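Local atomic coordinates of glutaconate CoA-transferase subunit A (Acidaminococcus fermentans, PDB entry 1POI), a protein that catalyses the transfer of coenzyme A from acetyl-CoA to (R)-2-hydroxyglutarate and related acids such as glutaconate, a step in glutamate degradation. Residues A179-P184 with R189-K194; T210-I215 with G251-D256; E218-R221 with K226-I229. All blocks are in the same frame, centred on the assembly; numbering follows the deposited sequence.

Following the chain from the N terminus, interaction 1 comes first and closes a short loop, with four residues between A179-P184 and R189-K194, just after the corner at Q180 where the chain leaves strand 174-179 for the small mixed sheet. Interaction 2 opens next, at T210-I215, and its loop closes at G251-D256, ahead of helix 257-266. Interaction 3, E218-R221 with K226-I229, is nested within that loop; interaction 1 precedes both. Interactions 1 and 2 meet in both sheets: A179 N probably bonds T210 O in the parallel one, A182 O probably accepts I215 N beside the mixed one. D228 ties interaction 3 back to I190 and K194 of interaction 1, while I215 packs on I220 between interactions 2 and 3.

Interaction 1: A179-P184 with R189-K194; sequences AQQASP and RIWGGK
Q180 lies flat over the indole of W191, its CB 3.7 Å from the centroid of the six-membered ring and nearly on the ring normal, a CH-pi contact. CG of Q180 sits over the same face, and a bend in the chain (chi2 83°) carries the amide back along the indole, the two planes only 14° apart. Turned this way, OE1 of Q180 accepts the backbone N-H of W191 (OE1 to N 3.1 Å), with the donor well above the carbonyl plane, while NE2 is held by the carbonyl of Y250. Q181 takes the edge of the same indole: its OE1 lies in the ring plane and accepts from W191 NE1 at 3.0 Å, the amide standing steeply to the ring. The two glutamines thus fix the indole by face and by edge. In the backbone they form a classic beta bulge, both facing R189, at the corner where the chain leaves parallel strand 174-179 for the small mixed sheet. R189 O accepts Q181 N at 3.3 Å and Q180 N only weakly; R189 N returns a nearly straight bond to Q181 O at 2.8 Å. The R189 side chain runs extended past the Q181 amide, with CD 3.2 Å from Q181 OE1, which also lies near the edge of the guanidinium. The NE of R189 is hydrogen-bonded to N227 OD1, beyond the two segments. Before the bulge, A179 CB meets I190 CG1 at 3.7 Å.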
loop_
_atom_site.group_PDB
_atom_site.type_symbol
_atom_site.label_atom_id
_atom_site.label_comp_id
_atom_site.label_asym_id
_atom_site.label_seq_id
_atom_site.Cartn_x
_atom_site.Cartn_y
_atom_site.Cartn_z
ATOM N N ALA A 179 -6.991 -19.406 3.962
ATOM C CA ALA A 179 -6.446 -18.179 3.418
ATOM C C ALA A 179 -6.809 -16.967 4.268
ATOM O O ALA A 179 -7.715 -17.044 5.103
ATOM C CB ALA A 179 -6.956 -18.005 2.019
ATOM N N GLN A 180 -6.142 -15.835 4.028
ATOM C CA GLN A 180 -6.403 -14.629 4.808
ATOM C C GLN A 180 -7.659 -13.879 4.430
ATOM O O GLN A 180 -8.302 -13.289 5.294
ATOM C CB GLN A 180 -5.212 -13.684 4.806
ATOM C CG GLN A 180 -3.992 -14.247 5.494
ATOM C CD GLN A 180 -3.217 -15.134 4.574
ATOM O OE1 GLN A 180 -3.685 -15.465 3.491
ATOM N NE2 GLN A 180 -2.005 -15.464 4.946
ATOM N N GLN A 181 -8.016 -13.883 3.154
ATOM C CA GLN A 181 -9.236 -13.185 2.717
ATOM C C GLN A 181 -9.898 -13.916 1.547
ATOM O O GLN A 181 -9.211 -14.548 0.717
ATOM C CB GLN A 181 -8.924 -11.749 2.274
ATOM C CG GLN A 181 -8.142 -10.904 3.257
ATOM C CD GLN A 181 -7.637 -9.640 2.617
ATOM O OE1 GLN A 181 -6.697 -9.678 1.819
ATOM N NE2 GLN A 181 -8.269 -8.514 2.935
ATOM N N ALA A 182 -11.218 -13.809 1.476
ATOM C CA ALA A 182 -11.996 -14.439 0.422
ATOM C C ALA A 182 -13.282 -13.650 0.261
ATOM O O ALA A 182 -13.659 -12.887 1.152
ATOM C CB ALA A 182 -12.295 -15.880 0.770
ATOM N N SER A 183 -13.884 -13.737 -0.916
ATOM C CA SER A 183 -15.130 -13.027 -1.196
ATOM C C SER A 183 -16.322 -13.994 -1.144
ATOM O O SER A 183 -16.141 -15.230 -1.074
ATOM C CB SER A 183 -15.053 -12.383 -2.584
ATOM O OG SER A 183 -14.367 -13.232 -3.503
ATOM N N PRO A 184 -17.556 -13.463 -1.147
ATOM C CA PRO A 184 -18.676 -14.398 -1.109
ATOM C C PRO A 184 -18.743 -15.253 -2.391
ATOM O O PRO A 184 -19.369 -16.299 -2.402
ATOM C CB PRO A 184 -19.876 -13.470 -0.987
ATOM C CG PRO A 184 -19.325 -12.355 -0.190
ATOM C CD PRO A 184 -18.027 -12.099 -0.885
ATOM N N ARG A 189 -7.626 -14.831 -1.569
ATOM C CA ARG A 189 -6.371 -14.091 -1.412
ATOM C C ARG A 189 -5.503 -14.772 -0.351
ATOM O O ARG A 189 -5.880 -14.797 0.817
ATOM C CB ARG A 189 -6.660 -12.670 -0.911
ATOM C CG ARG A 189 -6.300 -11.547 -1.861
ATOM C CD ARG A 189 -6.771 -10.206 -1.303
ATOM N NE ARG A 189 -7.087 -9.243 -2.362
ATOM C CZ ARG A 189 -7.292 -7.939 -2.172
ATOM N NH1 ARG A 189 -7.205 -7.402 -0.958
ATOM N NH2 ARG A 189 -7.654 -7.171 -3.195
ATOM N N ILE A 190 -4.377 -15.343 -0.766
ATOM C CA ILE A 190 -3.424 -15.969 0.139
ATOM C C ILE A 190 -2.114 -15.122 0.171
ATOM O O ILE A 190 -1.351 -15.130 -0.806
ATOM C CB ILE A 190 -3.004 -17.355 -0.358
ATOM C CG1 ILE A 190 -4.207 -18.299 -0.455
ATOM C CG2 ILE A 190 -1.900 -17.925 0.548
ATOM C CD1 ILE A 190 -3.815 -19.689 -0.993
ATOM N N TRP A 191 -1.860 -14.386 1.256
ATOM C CA TRP A 191 -0.629 -13.599 1.378
ATOM C C TRP A 191 0.588 -14.537 1.631
ATOM O O TRP A 191 0.478 -15.527 2.353
ATOM C CB TRP A 191 -0.737 -12.656 2.550
ATOM C CG TRP A 191 -2.011 -11.890 2.669
ATOM C CD1 TRP A 191 -2.922 -11.618 1.686
ATOM C CD2 TRP A 191 -2.495 -11.244 3.853
ATOM N NE1 TRP A 191 -3.947 -10.831 2.186
ATOM C CE2 TRP A 191 -3.707 -10.586 3.513
ATOM C CE3 TRP A 191 -2.026 -11.156 5.163
ATOM C CZ2 TRP A 191 -4.448 -9.850 4.440
ATOM C CZ3 TRP A 191 -2.766 -10.430 6.079
ATOM C CH2 TRP A 191 -3.967 -9.782 5.713
ATOM N N GLY A 192 1.745 -14.219 1.066
ATOM C CA GLY A 192 2.893 -15.075 1.278
ATOM C C GLY A 192 2.846 -16.292 0.379
ATOM O O GLY A 192 1.984 -16.373 -0.474
ATOM N N GLY A 193 3.805 -17.203 0.515
ATOM C CA GLY A 193 3.824 -18.398 -0.308
ATOM C C GLY A 193 2.536 -19.199 -0.204
ATOM O O GLY A 193 1.889 -19.235 0.838
ATOM N N LYS A 194 2.180 -19.872 -1.284
ATOM C CA LYS A 194 0.954 -20.650 -1.334
ATOM C C LYS A 194 1.143 -22.140 -1.135
ATOM O O LYS A 194 0.176 -22.847 -0.909
ATOM C CB LYS A 194 0.279 -20.465 -2.691
ATOM C CG LYS A 194 -0.406 -19.154 -2.880
ATOM C CD LYS A 194 0.484 -18.088 -3.456
ATOM C CE LYS A 194 0.100 -16.795 -2.760
ATOM N NZ LYS A 194 0.536 -15.527 -3.405
#

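Interaction 2: T210-I215 with G251-D256; sequences TCEEII and GLYDYD
E212 and Y253 join through a side-chain hydrogen bond, backed by a small apolar touch from L252, at the end of parallel strand 206-211 and the loop that runs on to helix 257-266. The Y253 hydroxyl donates to E212 OE2, with OH to OE2 at 2.5 Å and the oxygen met nearly along its C-O bond. The two side chains come from opposite directions, and the glutamate carboxyl carbon lies at the edge of the phenol, in the ring plane, while the carboxylate is turned 70° to it. Y253 holds CG between its backbone N and carbonyl carbon (chi1 49°), a torsion that swings the ring toward the strand end. L252 lays CD1 on the E212 chain, 3.4 Å from CG. The carboxylate has further partners: H178 NE2 also bonds OE2, and the backbone N of Y242 bonds OE1. The tyrosine is held in turn, since A244 N bonds its hydroxyl and the ring of Y242 stacks on its own. At E212 the chain turns a corner, out of the parallel sheet and into strand 213-214 of the mixed one. A loop following the last parallel strand, 236-239, fastened across the carboxyl-terminal end of its neighbour, 206-211, is consistent with the Rossmann-like fold of the CoA-transferase family.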
loop_
_atom_site.group_PDB
_atom_site.type_symbol
_atom_site.label_atom_id
_atom_site.label_comp_id
_atom_site.label_asym_id
_atom_site.label_seq_id
_atom_site.Cartn_x
_atom_site.Cartn_y
_atom_site.Cartn_z
ATOM N N THR A 210 -11.308 -22.052 4.021
ATOM C CA THR A 210 -11.570 -21.405 5.320
ATOM C C THR A 210 -10.726 -20.123 5.265
ATOM O O THR A 210 -9.561 -20.165 4.815
ATOM C CB THR A 210 -11.158 -22.251 6.535
ATOM O OG1 THR A 210 -9.841 -22.764 6.339
ATOM C CG2 THR A 210 -12.128 -23.396 6.759
ATOM N N CYS A 211 -11.309 -18.994 5.666
ATOM C CA CYS A 211 -10.605 -17.730 5.616
ATOM C C CYS A 211 -10.731 -16.868 6.892
ATOM O O CYS A 211 -11.725 -16.925 7.604
ATOM C CB CYS A 211 -11.121 -16.971 4.422
ATOM S SG CYS A 211 -12.779 -16.443 4.664
ATOM N N GLU A 212 -9.723 -16.044 7.159
ATOM C CA GLU A 212 -9.689 -15.172 8.330
ATOM C C GLU A 212 -10.735 -14.106 8.209
ATOM O O GLU A 212 -11.267 -13.625 9.199
ATOM C CB GLU A 212 -8.327 -14.510 8.431
ATOM C CG GLU A 212 -7.182 -15.466 8.593
ATOM C CD GLU A 212 -7.117 -16.039 9.986
ATOM O OE1 GLU A 212 -7.744 -15.468 10.894
ATOM O OE2 GLU A 212 -6.425 -17.053 10.185
ATOM N N GLU A 213 -10.942 -13.632 6.997
ATOM C CA GLU A 213 -11.962 -12.633 6.774
ATOM C C GLU A 213 -12.547 -12.725 5.385
ATOM O O GLU A 213 -11.940 -13.273 4.475
ATOM C CB GLU A 213 -11.426 -11.240 7.028
ATOM C CG GLU A 213 -10.110 -10.977 6.358
ATOM C CD GLU A 213 -9.601 -9.591 6.646
ATOM O OE1 GLU A 213 -10.436 -8.707 6.970
ATOM O OE2 GLU A 213 -8.363 -9.408 6.544
ATOM N N ILE A 214 -13.729 -12.151 5.254
ATOM C CA ILE A 214 -14.489 -12.135 4.030
ATOM C C ILE A 214 -14.698 -10.680 3.639
ATOM O O ILE A 214 -15.126 -9.869 4.471
ATOM C CB ILE A 214 -15.898 -12.823 4.274
ATOM C CG1 ILE A 214 -15.706 -14.315 4.608
ATOM C CG2 ILE A 214 -16.839 -12.626 3.081
ATOM C CD1 ILE A 214 -16.994 -15.084 4.829
ATOM N N ILE A 215 -14.365 -10.339 2.396
ATOM C CA ILE A 215 -14.578 -8.977 1.889
ATOM C C ILE A 215 -15.519 -9.023 0.676
ATOM O O ILE A 215 -15.639 -10.064 0.004
ATOM C CB ILE A 215 -13.256 -8.258 1.502
ATOM C CG1 ILE A 215 -12.260 -9.228 0.876
ATOM C CG2 ILE A 215 -12.638 -7.584 2.726
ATOM C CD1 ILE A 215 -11.090 -8.526 0.238
ATOM N N GLY A 251 1.542 -12.700 7.939
ATOM C CA GLY A 251 0.987 -11.371 8.082
ATOM C C GLY A 251 -0.103 -11.249 9.108
ATOM O O GLY A 251 -0.614 -10.150 9.347
ATOM N N LEU A 252 -0.476 -12.368 9.719
ATOM C CA LEU A 252 -1.513 -12.326 10.728
ATOM C C LEU A 252 -1.065 -12.810 12.100
ATOM O O LEU A 252 -1.212 -12.088 13.087
ATOM C CB LEU A 252 -2.751 -13.080 10.261
ATOM C CG LEU A 252 -3.543 -12.336 9.188
ATOM C CD1 LEU A 252 -4.708 -13.176 8.731
ATOM C CD2 LEU A 252 -4.048 -11.018 9.714
ATOM N N TYR A 253 -0.492 -14.003 12.175
ATOM C CA TYR A 253 -0.076 -14.520 13.466
ATOM C C TYR A 253 0.962 -15.591 13.335
ATOM O O TYR A 253 1.096 -16.189 12.288
ATOM C CB TYR A 253 -1.279 -15.024 14.283
ATOM C CG TYR A 253 -2.228 -15.949 13.540
ATOM C CD1 TYR A 253 -1.970 -17.318 13.446
ATOM C CD2 TYR A 253 -3.371 -15.455 12.927
ATOM C CE1 TYR A 253 -2.819 -18.154 12.762
ATOM C CE2 TYR A 253 -4.222 -16.287 12.237
ATOM C CZ TYR A 253 -3.943 -17.633 12.160
ATOM O OH TYR A 253 -4.811 -18.465 11.491
ATOM N N ASP A 254 1.669 -15.830 14.428
ATOM C CA ASP A 254 2.759 -16.781 14.518
ATOM C C ASP A 254 2.301 -18.135 15.116
ATOM O O ASP A 254 1.190 -18.233 15.677
ATOM C CB ASP A 254 3.804 -16.117 15.400
ATOM C CG ASP A 254 5.194 -16.587 15.110
ATOM O OD1 ASP A 254 5.346 -17.680 14.531
ATOM O OD2 ASP A 254 6.148 -15.851 15.466
ATOM N N TYR A 255 3.121 -19.182 15.008
ATOM C CA TYR A 255 2.703 -20.452 15.575
ATOM C C TYR A 255 2.599 -20.366 17.083
ATOM O O TYR A 255 3.279 -19.576 17.718
ATOM C CB TYR A 255 3.579 -21.642 15.164
ATOM C CG TYR A 255 5.073 -21.436 15.012
ATOM C CD1 TYR A 255 5.814 -20.673 15.907
ATOM C CD2 TYR A 255 5.745 -21.997 13.931
ATOM C CE1 TYR A 255 7.191 -20.467 15.718
ATOM C CE2 TYR A 255 7.114 -21.803 13.733
ATOM C CZ TYR A 255 7.829 -21.034 14.625
ATOM O OH TYR A 255 9.177 -20.843 14.386
ATOM N N ASP A 256 1.722 -21.178 17.646
ATOM C CA ASP A 256 1.490 -21.227 19.071
ATOM C C ASP A 256 2.354 -22.345 19.611
ATOM O O ASP A 256 1.887 -23.460 19.773
ATOM C CB ASP A 256 0.020 -21.529 19.323
ATOM C CG ASP A 256 -0.366 -21.344 20.749
ATOM O OD1 ASP A 256 0.362 -21.854 21.615
ATOM O OD2 ASP A 256 -1.399 -20.694 21.021
#

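Interaction 3: E218-R221 with K226-I229; sequences EEIR and KNDI
The end of helix 217-221 and the loop 226-229 approach through I220 and N227, whose CA atoms are 7.5 Å apart; with no main-chain bond joining the two segments, a side chain spans the gap. The helix is weakly bonded here: R221 N reaches E218 O at a long 3.4 Å. N227 donates from ND2 to the carbonyl of I220, ND2 to O 2.8 Å and 155° at the hydrogen, with the acceptor in the plane of the amide and the donor tilted from the carbonyl plane. N227 sets CG anti to its own carbonyl carbon (chi1 -49°), which directs the amide at the helix end. Its OD1 rests 3.5 Å from CG1 of I220, the branch set anti to the backbone N; the same OD1 accepts from R189 NE. The amide thus uses both ends, and ND2 also hydrogen-bonds the backbone of another protein's chain in the assembly. An alanine here would probably cost the I220 carbonyl its bond from ND2 and leave R189 NE without its amide acceptor. Around the contact, I220 packs on S183 and I215, and R221 forms a salt bridge to D185, in the turn before strand 188-189. D228 and I229 both make backbone hydrogen bonds with V188 of that strand, and I229 packs on V198 and A201 of helix 197-203.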
loop_
_atom_site.group_PDB
_atom_site.type_symbol
_atom_site.label_atom_id
_atom_site.label_comp_id
_atom_site.label_asym_id
_atom_site.label_seq_id
_atom_site.Cartn_x
_atom_site.Cartn_y
_atom_site.Cartn_z
ATOM N N GLU A 218 -16.889 -6.497 -4.789
ATOM C CA GLU A 218 -16.403 -5.230 -5.327
ATOM C C GLU A 218 -14.984 -4.934 -4.807
ATOM O O GLU A 218 -14.080 -4.660 -5.586
ATOM C CB GLU A 218 -17.346 -4.067 -5.003
ATOM C CG GLU A 218 -16.669 -2.704 -5.222
ATOM C CD GLU A 218 -17.638 -1.540 -5.434
ATOM O OE1 GLU A 218 -18.505 -1.295 -4.560
ATOM O OE2 GLU A 218 -17.510 -0.851 -6.479
ATOM N N GLU A 219 -14.782 -5.109 -3.506
ATOM C CA GLU A 219 -13.504 -4.867 -2.848
ATOM C C GLU A 219 -12.302 -5.720 -3.294
ATOM O O GLU A 219 -11.223 -5.198 -3.579
ATOM C CB GLU A 219 -13.707 -5.012 -1.336
ATOM C CG GLU A 219 -12.486 -4.718 -0.487
ATOM C CD GLU A 219 -11.989 -3.288 -0.634
ATOM O OE1 GLU A 219 -12.760 -2.392 -1.058
ATOM O OE2 GLU A 219 -10.806 -3.060 -0.319
ATOM N N ILE A 220 -12.476 -7.031 -3.326
ATOM C CA ILE A 220 -11.398 -7.954 -3.688
ATOM C C ILE A 220 -10.922 -7.843 -5.144
ATOM O O ILE A 220 -9.890 -8.409 -5.537
ATOM C CB ILE A 220 -11.815 -9.421 -3.320
ATOM C CG1 ILE A 220 -10.595 -10.327 -3.238
ATOM C CG2 ILE A 220 -12.773 -9.975 -4.333
ATOM C CD1 ILE A 220 -10.790 -11.500 -2.292
ATOM N N ARG A 221 -11.667 -7.091 -5.939
ATOM C CA ARG A 221 -11.320 -6.909 -7.332
ATOM C C ARG A 221 -10.602 -5.600 -7.569
ATOM O O ARG A 221 -9.969 -5.427 -8.613
ATOM C CB ARG A 221 -12.567 -6.989 -8.190
ATOM C CG ARG A 221 -13.099 -8.377 -8.273
ATOM C CD ARG A 221 -14.595 -8.400 -8.498
ATOM N NE ARG A 221 -15.092 -9.739 -8.187
ATOM C CZ ARG A 221 -14.802 -10.817 -8.905
ATOM N NH1 ARG A 221 -14.034 -10.713 -9.987
ATOM N NH2 ARG A 221 -15.198 -12.010 -8.497
ATOM N N LYS A 226 -3.572 -9.178 -6.345
ATOM C CA LYS A 226 -3.435 -9.897 -5.092
ATOM C C LYS A 226 -4.246 -11.195 -5.001
ATOM O O LYS A 226 -4.079 -11.972 -4.057
ATOM C CB LYS A 226 -3.818 -8.978 -3.936
ATOM C CG LYS A 226 -2.821 -7.876 -3.665
ATOM C CD LYS A 226 -3.529 -6.655 -3.067
ATOM C CE LYS A 226 -2.551 -5.666 -2.415
ATOM N NZ LYS A 226 -1.419 -5.231 -3.307
ATOM N N ASN A 227 -5.124 -11.448 -5.962
ATOM C CA ASN A 227 -5.946 -12.645 -5.889
ATOM C C ASN A 227 -5.211 -13.881 -6.415
ATOM O O ASN A 227 -4.486 -13.811 -7.419
ATOM C CB ASN A 227 -7.257 -12.371 -6.594
ATOM C CG ASN A 227 -7.883 -11.068 -6.126
ATOM O OD1 ASN A 227 -7.582 -10.584 -5.045
ATOM N ND2 ASN A 227 -8.724 -10.481 -6.946
ATOM N N ASP A 228 -5.372 -15.009 -5.726
ATOM C CA ASP A 228 -4.677 -16.229 -6.111
ATOM C C ASP A 228 -5.547 -17.333 -6.732
ATOM O O ASP A 228 -5.017 -18.289 -7.344
ATOM C CB ASP A 228 -3.953 -16.791 -4.904
ATOM C CG ASP A 228 -2.937 -15.836 -4.342
ATOM O OD1 ASP A 228 -3.300 -14.948 -3.554
ATOM O OD2 ASP A 228 -1.763 -15.998 -4.686
ATOM N N ILE A 229 -6.859 -17.246 -6.497
ATOM C CA ILE A 229 -7.810 -18.214 -7.027
ATOM C C ILE A 229 -9.107 -17.508 -7.408
ATOM O O ILE A 229 -9.585 -16.638 -6.667
ATOM C CB ILE A 229 -8.129 -19.328 -6.008
ATOM C CG1 ILE A 229 -6.860 -20.058 -5.584
ATOM C CG2 ILE A 229 -9.063 -20.373 -6.647
ATOM C CD1 ILE A 229 -7.026 -20.732 -4.256
#